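ABC transporter substrate-binding protein (PDB 3UN6) is of unknown function but binds zinc and probably serves as the substrate-binding component of an ABC-type import system. Local coordinates at residues A[94-98]-A[291-295]; A[120-126]-A[204-209]; A[131-135]-A[161-167]; A[248-254]-A[276-282]. All blocks are in the same frame, centred on the assembly; numbering follows the deposited sequence.

Contact 1: A[94-98]-A[291-295]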
loop_
_atom_site.group_PDB
_atom_site.type_symbol
_atom_site.label_atom_id
_atom_site.label_comp_id
_atom_site.label_asym_id
_atom_site.label_seq_id
_atom_site.Cartn_x
_atom_site.Cartn_y
_atom_site.Cartn_z
ATOM N N ILE A 94 -4.710 -3.882 1.462
ATOM C CA ILE A 94 -6.142 -4.168 1.357
ATOM C C ILE A 94 -6.483 -5.607 1.745
ATOM O O ILE A 94 -7.524 -5.847 2.351
ATOM C CB ILE A 94 -6.729 -3.747 -0.053
ATOM C CG1 ILE A 94 -8.261 -3.795 -0.030
ATOM C CG2 ILE A 94 -6.137 -4.594 -1.195
ATOM C CD1 ILE A 94 -8.933 -3.451 -1.390
ATOM N N GLU A 95 -5.588 -6.561 1.439
ATOM C CA GLU A 95 -5.854 -7.970 1.727
ATOM C C GLU A 95 -5.774 -8.219 3.209
ATOM O O GLU A 95 -6.548 -8.988 3.740
ATOM C CB GLU A 95 -4.889 -8.930 0.986
ATOM C CG GLU A 95 -5.002 -8.937 -0.580
ATOM C CD GLU A 95 -4.249 -7.797 -1.287
ATOM O OE1 GLU A 95 -3.629 -6.940 -0.607
ATOM O OE2 GLU A 95 -4.253 -7.770 -2.545
ATOM N N LEU A 96 -4.821 -7.550 3.861
ATOM C CA LEU A 96 -4.584 -7.650 5.314
ATOM C C LEU A 96 -5.795 -7.127 6.074
ATOM O O LEU A 96 -6.260 -7.741 7.047
ATOM C CB LEU A 96 -3.324 -6.854 5.682
ATOM C CG LEU A 96 -2.830 -6.908 7.126
ATOM C CD1 LEU A 96 -2.683 -8.355 7.633
ATOM C CD2 LEU A 96 -1.502 -6.115 7.254
ATOM N N ALA A 97 -6.287 -5.978 5.624
ATOM C CA ALA A 97 -7.504 -5.367 6.170
ATOM C C ALA A 97 -8.751 -6.269 5.910
ATOM O O ALA A 97 -9.606 -6.421 6.765
ATOM C CB ALA A 97 -7.693 -3.970 5.566
HETATM N N MSE A 98 -8.836 -6.873 4.727
HETATM C CA MSE A 98 -9.944 -7.793 4.395
HETATM C C MSE A 98 -9.945 -9.034 5.309
HETATM O O MSE A 98 -10.986 -9.492 5.752
HETATM C CB MSE A 98 -9.829 -8.253 2.935
HETATM C CG MSE A 98 -10.209 -7.198 1.910
HETATM SE SE MSE A 98 -9.539 -7.556 0.098
HETATM C CE MSE A 98 -10.496 -9.216 -0.213
ATOM N N TYR A 291 -12.208 -3.726 -6.659
ATOM C CA TYR A 291 -12.329 -4.545 -5.451
ATOM C C TYR A 291 -12.589 -6.019 -5.830
ATOM O O TYR A 291 -12.024 -6.960 -5.239
ATOM C CB TYR A 291 -13.437 -4.010 -4.527
ATOM C CG TYR A 291 -13.555 -4.809 -3.267
ATOM C CD1 TYR A 291 -14.544 -5.773 -3.104
ATOM C CD2 TYR A 291 -12.640 -4.628 -2.237
ATOM C CE1 TYR A 291 -14.620 -6.537 -1.914
ATOM C CE2 TYR A 291 -12.704 -5.374 -1.093
ATOM C CZ TYR A 291 -13.698 -6.326 -0.930
ATOM O OH TYR A 291 -13.736 -7.044 0.248
ATOM N N GLN A 292 -13.435 -6.215 -6.830
ATOM C CA GLN A 292 -13.771 -7.543 -7.259
ATOM C C GLN A 292 -12.537 -8.280 -7.796
ATOM O O GLN A 292 -12.419 -9.502 -7.639
ATOM C CB GLN A 292 -14.884 -7.492 -8.306
ATOM C CG GLN A 292 -15.472 -8.868 -8.591
ATOM C CD GLN A 292 -16.393 -9.395 -7.474
ATOM O OE1 GLN A 292 -15.975 -10.175 -6.625
ATOM N NE2 GLN A 292 -17.641 -8.964 -7.486
ATOM N N GLU A 293 -11.619 -7.551 -8.434
ATOM C CA GLU A 293 -10.382 -8.170 -8.937
ATOM C C GLU A 293 -9.570 -8.750 -7.782
ATOM O O GLU A 293 -9.009 -9.849 -7.897
ATOM C CB GLU A 293 -9.513 -7.151 -9.682
ATOM C CG GLU A 293 -8.245 -7.739 -10.299
ATOM C CD GLU A 293 -7.469 -6.720 -11.151
ATOM O OE1 GLU A 293 -7.114 -5.628 -10.637
ATOM O OE2 GLU A 293 -7.210 -7.032 -12.335
ATOM N N ILE A 294 -9.466 -7.998 -6.685
ATOM C CA ILE A 294 -8.721 -8.480 -5.495
ATOM C C ILE A 294 -9.422 -9.671 -4.848
ATOM O O ILE A 294 -8.765 -10.658 -4.483
ATOM C CB ILE A 294 -8.478 -7.368 -4.443
ATOM C CG1 ILE A 294 -7.611 -6.245 -5.057
ATOM C CG2 ILE A 294 -7.788 -7.963 -3.133
ATOM C CD1 ILE A 294 -6.280 -6.745 -5.661
ATOM N N THR A 295 -10.746 -9.610 -4.734
ATOM C CA THR A 295 -11.487 -10.739 -4.138
ATOM C C THR A 295 -11.282 -12.015 -4.946
ATOM O O THR A 295 -11.087 -13.092 -4.380
ATOM C CB THR A 295 -13.012 -10.450 -3.934
ATOM O OG1 THR A 295 -13.656 -10.209 -5.184
ATOM C CG2 THR A 295 -13.228 -9.233 -3.006
#

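Contact 2: A[120-126]-A[204-209]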
loop_
_atom_site.group_PDB
_atom_site.type_symbol
_atom_site.label_atom_id
_atom_site.label_comp_id
_atom_site.label_asym_id
_atom_site.label_seq_id
_atom_site.Cartn_x
_atom_site.Cartn_y
_atom_site.Cartn_z
ATOM N N ILE A 120 8.805 -5.325 -8.521
ATOM C CA ILE A 120 9.362 -6.650 -8.323
ATOM C C ILE A 120 10.823 -6.473 -8.613
ATOM O O ILE A 120 11.192 -6.099 -9.722
ATOM C CB ILE A 120 8.723 -7.688 -9.256
ATOM C CG1 ILE A 120 7.230 -7.847 -8.894
ATOM C CG2 ILE A 120 9.456 -9.041 -9.138
ATOM C CD1 ILE A 120 6.369 -8.379 -10.022
HETATM N N MSE A 121 11.657 -6.694 -7.595
HETATM C CA MSE A 121 13.104 -6.543 -7.687
HETATM C C MSE A 121 13.782 -7.898 -7.736
HETATM O O MSE A 121 13.275 -8.864 -7.200
HETATM C CB MSE A 121 13.640 -5.825 -6.441
HETATM C CG MSE A 121 12.973 -4.500 -6.170
HETATM SE SE MSE A 121 13.392 -3.219 -7.554
HETATM C CE MSE A 121 15.311 -3.048 -7.174
ATOM N N GLY A 122 14.916 -7.955 -8.414
ATOM C CA GLY A 122 15.724 -9.162 -8.491
ATOM C C GLY A 122 17.152 -8.780 -8.175
ATOM O O GLY A 122 17.477 -7.590 -8.075
ATOM N N GLN A 123 18.011 -9.779 -8.019
ATOM C CA GLN A 123 19.417 -9.536 -7.745
ATOM C C GLN A 123 20.039 -8.835 -8.929
ATOM O O GLN A 123 19.532 -8.924 -10.052
ATOM C CB GLN A 123 20.166 -10.856 -7.519
ATOM C CG GLN A 123 19.766 -11.561 -6.253
ATOM C CD GLN A 123 20.384 -12.944 -6.131
ATOM O OE1 GLN A 123 21.148 -13.363 -6.997
ATOM N NE2 GLN A 123 20.052 -13.662 -5.047
ATOM N N LYS A 124 21.155 -8.168 -8.663
ATOM C CA LYS A 124 21.927 -7.466 -9.661
ATOM C C LYS A 124 22.214 -8.337 -10.884
ATOM O O LYS A 124 22.634 -9.489 -10.743
ATOM C CB LYS A 124 23.247 -7.060 -9.010
ATOM C CG LYS A 124 24.268 -6.419 -9.900
ATOM C CD LYS A 124 25.563 -6.238 -9.115
ATOM C CE LYS A 124 26.616 -5.501 -9.905
ATOM N NZ LYS A 124 27.825 -5.260 -9.063
ATOM N N GLY A 125 21.974 -7.789 -12.078
ATOM C CA GLY A 125 22.241 -8.487 -13.357
ATOM C C GLY A 125 21.349 -9.668 -13.751
ATOM O O GLY A 125 21.621 -10.360 -14.741
HETATM N N MSE A 126 20.289 -9.907 -12.992
HETATM C CA MSE A 126 19.370 -11.000 -13.277
HETATM C C MSE A 126 18.441 -10.581 -14.418
HETATM O O MSE A 126 18.118 -9.415 -14.552
HETATM C CB MSE A 126 18.589 -11.325 -12.004
HETATM C CG MSE A 126 17.708 -12.528 -12.044
HETATM SE SE MSE A 126 17.002 -12.794 -10.228
HETATM C CE MSE A 126 18.631 -13.494 -9.406
ATOM N N LYS A 204 23.096 -3.678 -4.340
ATOM C CA LYS A 204 22.748 -4.354 -5.555
ATOM C C LYS A 204 21.328 -4.955 -5.634
ATOM O O LYS A 204 21.003 -5.957 -4.969
ATOM C CB LYS A 204 23.835 -5.420 -5.737
ATOM C CG LYS A 204 25.255 -4.784 -5.649
ATOM C CD LYS A 204 26.409 -5.756 -5.406
ATOM C CE LYS A 204 27.718 -4.966 -5.212
ATOM N NZ LYS A 204 28.893 -5.819 -4.863
ATOM N N GLY A 205 20.505 -4.307 -6.465
ATOM C CA GLY A 205 19.145 -4.729 -6.759
ATOM C C GLY A 205 18.796 -4.237 -8.159
ATOM O O GLY A 205 19.241 -3.172 -8.570
ATOM N N LYS A 206 18.017 -5.016 -8.897
ATOM C CA LYS A 206 17.606 -4.655 -10.253
ATOM C C LYS A 206 16.093 -4.698 -10.353
ATOM O O LYS A 206 15.463 -5.631 -9.842
ATOM C CB LYS A 206 18.227 -5.627 -11.270
ATOM C CG LYS A 206 17.753 -5.420 -12.721
ATOM C CD LYS A 206 18.538 -6.292 -13.703
ATOM C CE LYS A 206 18.098 -6.064 -15.158
ATOM N NZ LYS A 206 19.010 -6.748 -16.133
ATOM N N THR A 207 15.508 -3.687 -10.993
ATOM C CA THR A 207 14.059 -3.636 -11.186
ATOM C C THR A 207 13.681 -4.558 -12.325
ATOM O O THR A 207 14.051 -4.317 -13.475
ATOM C CB THR A 207 13.561 -2.227 -11.506
ATOM O OG1 THR A 207 13.958 -1.337 -10.456
ATOM C CG2 THR A 207 12.018 -2.216 -11.634
ATOM N N LEU A 208 12.971 -5.630 -12.009
ATOM C CA LEU A 208 12.567 -6.589 -13.033
ATOM C C LEU A 208 11.238 -6.230 -13.666
ATOM O O LEU A 208 11.068 -6.405 -14.864
ATOM C CB LEU A 208 12.485 -7.992 -12.456
ATOM C CG LEU A 208 13.811 -8.569 -11.969
ATOM C CD1 LEU A 208 13.560 -9.895 -11.303
ATOM C CD2 LEU A 208 14.754 -8.704 -13.142
ATOM N N LYS A 209 10.309 -5.693 -12.877
ATOM C CA LYS A 209 8.981 -5.417 -13.390
ATOM C C LYS A 209 8.246 -4.409 -12.504
ATOM O O LYS A 209 8.468 -4.360 -11.294
ATOM C CB LYS A 209 8.218 -6.757 -13.359
ATOM C CG LYS A 209 7.308 -7.034 -14.496
ATOM C CD LYS A 209 8.092 -7.299 -15.742
ATOM C CE LYS A 209 7.198 -7.677 -16.895
ATOM N NZ LYS A 209 7.984 -7.766 -18.168
#

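Contact 3: A[131-135]-A[161-167]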
loop_
_atom_site.group_PDB
_atom_site.type_symbol
_atom_site.label_atom_id
_atom_site.label_comp_id
_atom_site.label_asym_id
_atom_site.label_seq_id
_atom_site.Cartn_x
_atom_site.Cartn_y
_atom_site.Cartn_z
ATOM N N PHE A 131 14.714 -17.174 -14.900
ATOM C CA PHE A 131 13.775 -18.054 -14.207
ATOM C C PHE A 131 13.346 -19.278 -15.024
ATOM O O PHE A 131 12.914 -19.157 -16.170
ATOM C CB PHE A 131 12.552 -17.260 -13.751
ATOM C CG PHE A 131 12.877 -16.148 -12.789
ATOM C CD1 PHE A 131 12.994 -16.403 -11.427
ATOM C CD2 PHE A 131 13.073 -14.853 -13.238
ATOM C CE1 PHE A 131 13.301 -15.380 -10.534
ATOM C CE2 PHE A 131 13.369 -13.824 -12.350
ATOM C CZ PHE A 131 13.485 -14.085 -10.999
ATOM N N ASN A 132 13.472 -20.456 -14.413
ATOM C CA ASN A 132 13.112 -21.713 -15.063
ATOM C C ASN A 132 12.671 -22.759 -14.039
ATOM O O ASN A 132 12.760 -22.528 -12.831
ATOM C CB ASN A 132 14.302 -22.221 -15.868
ATOM C CG ASN A 132 15.527 -22.479 -14.999
ATOM O OD1 ASN A 132 15.504 -23.332 -14.111
ATOM N ND2 ASN A 132 16.614 -21.758 -15.277
ATOM N N ASN A 133 12.205 -23.907 -14.529
ATOM C CA ASN A 133 11.744 -25.009 -13.672
ATOM C C ASN A 133 12.808 -26.067 -13.439
ATOM O O ASN A 133 12.564 -27.066 -12.754
ATOM C CB ASN A 133 10.564 -25.703 -14.342
ATOM C CG ASN A 133 9.391 -24.805 -14.482
ATOM O OD1 ASN A 133 8.934 -24.214 -13.501
ATOM N ND2 ASN A 133 8.868 -24.704 -15.691
ATOM N N ASN A 134 13.988 -25.815 -13.998
ATOM C CA ASN A 134 15.089 -26.776 -14.032
ATOM C C ASN A 134 15.857 -26.975 -12.733
ATOM O O ASN A 134 16.268 -28.089 -12.428
ATOM C CB ASN A 134 16.082 -26.350 -15.129
ATOM C CG ASN A 134 15.381 -25.957 -16.445
ATOM O OD1 ASN A 134 14.212 -26.283 -16.661
ATOM N ND2 ASN A 134 16.106 -25.249 -17.321
ATOM N N GLY A 135 16.073 -25.902 -11.983
ATOM C CA GLY A 135 16.850 -25.989 -10.753
ATOM C C GLY A 135 16.070 -25.767 -9.472
ATOM O O GLY A 135 14.889 -26.112 -9.362
ATOM N N LYS A 161 5.416 -18.978 -16.938
ATOM C CA LYS A 161 5.177 -20.421 -17.054
ATOM C C LYS A 161 6.038 -21.265 -16.095
ATOM O O LYS A 161 6.470 -22.346 -16.437
ATOM C CB LYS A 161 5.353 -20.888 -18.509
ATOM C CG LYS A 161 4.433 -20.196 -19.503
ATOM C CD LYS A 161 4.544 -20.802 -20.894
ATOM C CE LYS A 161 3.570 -20.154 -21.878
ATOM N NZ LYS A 161 3.631 -20.774 -23.272
ATOM N N ILE A 162 6.273 -20.746 -14.894
ATOM C CA ILE A 162 7.042 -21.443 -13.850
ATOM C C ILE A 162 6.040 -22.251 -12.986
ATOM O O ILE A 162 4.924 -21.804 -12.732
ATOM C CB ILE A 162 7.874 -20.421 -13.042
ATOM C CG1 ILE A 162 8.961 -19.794 -13.935
ATOM C CG2 ILE A 162 8.497 -21.033 -11.783
ATOM C CD1 ILE A 162 10.005 -20.729 -14.382
ATOM N N LYS A 163 6.422 -23.457 -12.584
ATOM C CA LYS A 163 5.521 -24.331 -11.819
ATOM C C LYS A 163 5.185 -23.785 -10.431
ATOM O O LYS A 163 6.022 -23.141 -9.783
ATOM C CB LYS A 163 6.079 -25.765 -11.712
ATOM C CG LYS A 163 7.340 -25.901 -10.874
ATOM C CD LYS A 163 8.002 -27.271 -11.076
ATOM C CE LYS A 163 9.233 -27.403 -10.201
ATOM N NZ LYS A 163 9.947 -28.690 -10.481
ATOM N N PRO A 164 3.943 -24.041 -9.980
ATOM C CA PRO A 164 3.484 -23.633 -8.669
ATOM C C PRO A 164 4.419 -24.193 -7.616
ATOM O O PRO A 164 4.874 -25.334 -7.734
ATOM C CB PRO A 164 2.102 -24.280 -8.543
ATOM C CG PRO A 164 1.735 -24.740 -9.875
ATOM C CD PRO A 164 2.947 -24.852 -10.701
ATOM N N GLY A 165 4.716 -23.391 -6.607
ATOM C CA GLY A 165 5.632 -23.803 -5.552
ATOM C C GLY A 165 7.092 -23.598 -5.907
ATOM O O GLY A 165 7.958 -23.862 -5.081
ATOM N N HIS A 166 7.403 -23.140 -7.120
ATOM C CA HIS A 166 8.826 -22.940 -7.462
ATOM C C HIS A 166 9.289 -21.531 -7.036
ATOM O O HIS A 166 10.467 -21.205 -7.119
ATOM C CB HIS A 166 9.129 -23.264 -8.924
ATOM C CG HIS A 166 10.529 -23.762 -9.151
ATOM N ND1 HIS A 166 11.454 -23.087 -9.924
ATOM C CD2 HIS A 166 11.166 -24.863 -8.685
ATOM C CE1 HIS A 166 12.594 -23.756 -9.933
ATOM N NE2 HIS A 166 12.448 -24.835 -9.184
ATOM N N PHE A 167 8.334 -20.710 -6.608
ATOM C CA PHE A 167 8.594 -19.418 -5.967
ATOM C C PHE A 167 8.181 -19.665 -4.507
ATOM O O PHE A 167 7.082 -20.153 -4.254
ATOM C CB PHE A 167 7.724 -18.322 -6.539
ATOM C CG PHE A 167 8.221 -17.711 -7.823
ATOM C CD1 PHE A 167 9.129 -18.351 -8.645
ATOM C CD2 PHE A 167 7.652 -16.518 -8.268
ATOM C CE1 PHE A 167 9.532 -17.774 -9.838
ATOM C CE2 PHE A 167 8.045 -15.947 -9.466
ATOM C CZ PHE A 167 8.993 -16.582 -10.246
#

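Contact 4: A[248-254]-A[276-282]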
loop_
_atom_site.group_PDB
_atom_site.type_symbol
_atom_site.label_atom_id
_atom_site.label_comp_id
_atom_site.label_asym_id
_atom_site.label_seq_id
_atom_site.Cartn_x
_atom_site.Cartn_y
_atom_site.Cartn_z
ATOM N N GLY A 248 -5.650 14.138 -2.755
ATOM C CA GLY A 248 -5.439 13.135 -3.784
ATOM C C GLY A 248 -5.245 13.730 -5.157
ATOM O O GLY A 248 -4.424 13.244 -5.932
ATOM N N PHE A 249 -5.979 14.788 -5.445
ATOM C CA PHE A 249 -5.848 15.482 -6.729
ATOM C C PHE A 249 -4.631 16.404 -6.753
ATOM O O PHE A 249 -3.974 16.517 -7.777
ATOM C CB PHE A 249 -7.136 16.213 -7.079
ATOM C CG PHE A 249 -8.284 15.277 -7.375
ATOM C CD1 PHE A 249 -8.386 14.663 -8.609
ATOM C CD2 PHE A 249 -9.242 14.994 -6.410
ATOM C CE1 PHE A 249 -9.435 13.782 -8.891
ATOM C CE2 PHE A 249 -10.292 14.115 -6.672
ATOM C CZ PHE A 249 -10.388 13.507 -7.922
ATOM N N LYS A 250 -4.324 17.055 -5.637
ATOM C CA LYS A 250 -3.086 17.859 -5.542
ATOM C C LYS A 250 -1.841 17.005 -5.860
ATOM O O LYS A 250 -0.870 17.484 -6.455
ATOM C CB LYS A 250 -2.910 18.425 -4.123
ATOM C CG LYS A 250 -3.429 19.802 -3.872
ATOM C CD LYS A 250 -2.580 20.844 -4.615
ATOM C CE LYS A 250 -2.851 22.244 -4.114
ATOM N NZ LYS A 250 -4.309 22.544 -4.074
HETATM N N MSE A 251 -1.901 15.740 -5.454
HETATM C CA MSE A 251 -0.795 14.788 -5.599
HETATM C C MSE A 251 -0.548 14.287 -7.011
HETATM O O MSE A 251 0.419 13.551 -7.240
HETATM C CB MSE A 251 -0.998 13.618 -4.658
HETATM C CG MSE A 251 -0.836 13.979 -3.183
HETATM SE SE MSE A 251 1.046 14.258 -2.617
HETATM C CE MSE A 251 1.651 12.416 -2.561
ATOM N N ASN A 252 -1.417 14.651 -7.944
ATOM C CA ASN A 252 -1.198 14.330 -9.353
ATOM C C ASN A 252 -0.000 15.107 -9.865
ATOM O O ASN A 252 0.773 14.614 -10.690
ATOM C CB ASN A 252 -2.417 14.690 -10.206
ATOM C CG ASN A 252 -3.508 13.649 -10.129
ATOM O OD1 ASN A 252 -3.238 12.456 -9.962
ATOM N ND2 ASN A 252 -4.754 14.087 -10.311
ATOM N N ASP A 253 0.125 16.347 -9.409
ATOM C CA ASP A 253 1.257 17.150 -9.767
ATOM C C ASP A 253 2.494 16.472 -9.166
ATOM O O ASP A 253 2.627 16.402 -7.946
ATOM C CB ASP A 253 1.106 18.556 -9.211
ATOM C CG ASP A 253 2.365 19.383 -9.392
ATOM O OD1 ASP A 253 3.342 18.832 -9.935
ATOM O OD2 ASP A 253 2.393 20.559 -8.983
ATOM N N ARG A 254 3.387 15.968 -10.021
ATOM C CA ARG A 254 4.610 15.280 -9.550
ATOM C C ARG A 254 5.590 16.061 -8.698
ATOM O O ARG A 254 6.257 15.462 -7.847
ATOM C CB ARG A 254 5.414 14.652 -10.693
ATOM C CG ARG A 254 5.319 13.144 -10.732
ATOM C CD ARG A 254 4.067 12.618 -11.360
ATOM N NE ARG A 254 4.034 11.163 -11.210
ATOM C CZ ARG A 254 3.328 10.338 -11.971
ATOM N NH1 ARG A 254 3.369 9.035 -11.740
ATOM N NH2 ARG A 254 2.601 10.803 -12.975
ATOM N N ALA A 276 8.042 8.368 -6.874
ATOM C CA ALA A 276 6.891 9.168 -7.218
ATOM C C ALA A 276 6.541 9.058 -8.700
ATOM O O ALA A 276 5.358 9.100 -9.061
ATOM C CB ALA A 276 7.144 10.629 -6.839
ATOM N N ALA A 277 7.558 8.902 -9.551
ATOM C CA ALA A 277 7.330 8.776 -10.979
ATOM C C ALA A 277 6.409 7.596 -11.288
ATOM O O ALA A 277 5.594 7.703 -12.190
ATOM C CB ALA A 277 8.633 8.636 -11.741
ATOM N N TRP A 278 6.503 6.501 -10.524
ATOM C CA TRP A 278 5.696 5.298 -10.805
ATOM C C TRP A 278 4.448 5.109 -9.936
ATOM O O TRP A 278 3.776 4.074 -10.026
ATOM C CB TRP A 278 6.590 4.040 -10.772
ATOM C CG TRP A 278 7.606 4.033 -11.867
ATOM C CD1 TRP A 278 8.853 4.633 -11.854
ATOM C CD2 TRP A 278 7.446 3.476 -13.176
ATOM N NE1 TRP A 278 9.468 4.450 -13.060
ATOM C CE2 TRP A 278 8.635 3.740 -13.888
ATOM C CE3 TRP A 278 6.425 2.751 -13.804
ATOM C CZ2 TRP A 278 8.836 3.299 -15.184
ATOM C CZ3 TRP A 278 6.625 2.313 -15.093
ATOM C CH2 TRP A 278 7.819 2.592 -15.777
ATOM N N THR A 279 4.126 6.108 -9.117
ATOM C CA THR A 279 2.947 6.066 -8.281
ATOM C C THR A 279 2.009 7.156 -8.803
ATOM O O THR A 279 2.465 8.145 -9.341
ATOM C CB THR A 279 3.297 6.305 -6.797
ATOM O OG1 THR A 279 4.392 5.457 -6.418
ATOM C CG2 THR A 279 2.091 5.998 -5.888
ATOM N N SER A 280 0.704 6.947 -8.715
ATOM C CA SER A 280 -0.243 8.002 -9.098
ATOM C C SER A 280 -1.301 8.083 -8.013
ATOM O O SER A 280 -1.406 7.193 -7.158
ATOM C CB SER A 280 -0.843 7.784 -10.494
ATOM O OG SER A 280 -1.848 6.795 -10.477
ATOM N N TYR A 281 -2.045 9.179 -7.996
ATOM C CA TYR A 281 -3.093 9.381 -7.006
ATOM C C TYR A 281 -4.396 9.796 -7.727
ATOM O O TYR A 281 -4.971 8.990 -8.438
ATOM C CB TYR A 281 -2.617 10.381 -5.947
ATOM C CG TYR A 281 -1.348 9.923 -5.266
ATOM C CD1 TYR A 281 -1.396 9.168 -4.097
ATOM C CD2 TYR A 281 -0.099 10.204 -5.810
ATOM C CE1 TYR A 281 -0.242 8.732 -3.483
ATOM C CE2 TYR A 281 1.065 9.766 -5.206
ATOM C CZ TYR A 281 0.992 9.030 -4.041
ATOM O OH TYR A 281 2.138 8.555 -3.423
ATOM N N GLY A 282 -4.876 11.019 -7.539
ATOM C CA GLY A 282 -6.104 11.462 -8.222
ATOM C C GLY A 282 -7.394 10.907 -7.633
ATOM O O GLY A 282 -7.689 11.096 -6.443
#

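Contact 1: A[94-98]-A[291-295]
Met98, a selenomethionine, and Tyr291 approach from opposite directions in a Met-aromatic contact, part of the packing of helix 94-102 on helix 288-300 in a fold of the periplasmic-binding-protein clan. The two segments have a signed crossing angle of -73° and their axes come no nearer than 11.5 Å, so side chains rather than backbones make the interface. SE of Met98 stands 5.0 Å from the centroid of the Tyr291 ring and 55° off its normal, an oblique approach. A bend at the last torsion of Met98 (chi3 62°) carries its methyl past the selenium to CG2 of Thr295, which CE meets at 3.9 Å. Ile94 works on the same tyrosine differently: its extended branch brings CD1 to the ring edge, 4.0 Å from CD2 of Tyr291. All the touching residues are buried, and the polar ends find partners beyond the two helices, Tyr291 OH at Pro307 O and Glu95 OE2 at Thr148 OG1. Phe312 of helix 309-312 adds cover over Ile94 and Met98, while the Glu95 side chain lies about 7 Å from the bound zinc ion. The Glu95 side chain crosses that of Ile294 nearly perpendicularly. The CG2 methyl of Ile294 thus touches two unlike neighbours, Met98 SE at 3.7 Å and Glu95 OE2 at 3.6 Å.

Contact 2: A[120-126]-A[204-209]
Gly122 and Lys206 pair through two backbone bonds. Gly122 N donates to Lys206 O at 2.8 Å, and Lys206 N returns a bond to Gly122 O at 2.8 Å, the signature of an antiparallel hydrogen-bonded pair. At Ile120 the pattern changes: its N donates to Lys209 O, but its O receives two N-H groups, Leu208 N at 2.9 Å and, more weakly, Lys209 N at 3.3 Å. This doubling, with the register shifting by one residue, identifies a classic beta bulge where strand 112-122 meets strand 206-210 in the mixed sheet. A CA-H...O contact supplements these bonds, Met121 CA lying 3.3 Å from Lys206 O.

Side-chain packing varies along the pair. Selenomethionine Met121 folds back through bends at chi2 (-67°) and chi3 (-67°), which set SE 3.5 Å from Thr207 OG1; that hydroxyl has its hydrogen-bond partner in Glu200. Leu208, the extra residue of the bulge, lays CD1 against the bare CA of Gly122 at 3.6 Å. The Ile120 and Lys209 side chains lie alongside each other, Ile120 CD1 near Lys209 CB, and Leu153 and Leu156 of helix 148-159 also touch Ile120.

Lysines make the charged fringe. The extended chain of Lys206 passes the type II turn from Gln123 to Met126 and ends in a weak bond from NZ to Met126 O. Lys124 and Lys204 pack through their methylenes although their like-charged NZ atoms come within 4.4 Å.

Contact 3: A[131-135]-A[161-167]
Asn133 lies against Ile162 and Lys163, its side chain running counter to that of Ile162. From CB, the chain turns to place CG beside the backbone N (chi1 -64°), and CG then passes 4.1 Å from Ile162 CD1. Beyond it the amide forks. OD1 accepts from Lys163 N at 2.8 Å, a nearly straight bond (169° at the hydrogen) whose donor is tilted from the carbonyl plane, and it also brushes Ile162 CG2 at 3.6 Å. ND2 reaches back to Lys161 O at 3.4 Å, a weak bond, at the residue whose Schellman motif closes the preceding helix. One amide therefore spans the exit from helix 148-159.

A second polar link runs from His166 NE2 to Gly135 O, 2.8 Å; the oxygen lies in the imidazole plane, whereas the nitrogen stands above the carbonyl plane. Deeper in, the Phe131 and Phe167 rings meet obliquely, Phe131 CD1 lying 4.0 Å from Phe167 CE1, and Tyr138 packs edge-to-face on Phe131. Ile162 CD1 presses on the Asn132 backbone. With no strand pairing between them, the two segments are joined by side-chain-to-backbone bonds, and the donation from His166 implies a proton on NE2.

Contact 4: A[248-254]-A[276-282]
A Met-aromatic contact between Met251 and Tyr281 joins the end of helix 234-250 to the segment carrying strand 279-280, near the zinc site: the Thr279 side chain is about 5 Å from that of the zinc ligand His46. Bends at chi2 and chi3 of selenomethionine Met251 fold its methyl over the phenol: CE is 4.0 Å from the Tyr281 ring centroid and 25° off the normal, a CH-pi contact. SE is farther above that face, and Met251 CB touches Tyr281 CD2 at 3.7 Å. The tyrosine OH is bonded to the carbonyl of Thr45, next to His46.

Beside this pair, Gly282 N donates to Gly248 O at 2.8 Å, arriving 54° out of the carbonyl plane. Gly282 O in turn stands 3.8 Å above the plane of the Phe249 ring, over its centre.

At the far end Arg254 addresses the C-terminus of helix 269-277. Its NE donates to Ala276 O at 3.3 Å, with the oxygen in the guanidinium plane, and NH1 adds a weak bond to the same atom. Thr279 N reaches Ala276 O from the opposite face of its carbonyl plane. A cation here suggests favourable electrostatics with the carbonyl oxygens at that end, whereas the Met251-Tyr281 packing itself is apolar and probably mostly dispersive.

How the contacts relate
Contact 1 is buried throughout and holds helix against helix by apolar and selenium contacts; contacts 2, 3 and 4 are partly buried and use hydrogen bonds. The polar groups differ: strand backbone dominates in contact 2; in contact 3 an amide oxygen takes a backbone N-H and an imidazole donates; contact 4 uses a glycine N-H and a guanidinium. Contacts 2 and 3 touch directly, Met126 SE lying 3.8 Å from Phe131 CZ, and contact 3, farthest from the chain centre, is nested within the loop closed by contact 2. Contacts 2 and 4 do not touch but share a sheet, since strands 112-122 and 279-280 are neighbours. Contact 1 encloses all the others in sequence.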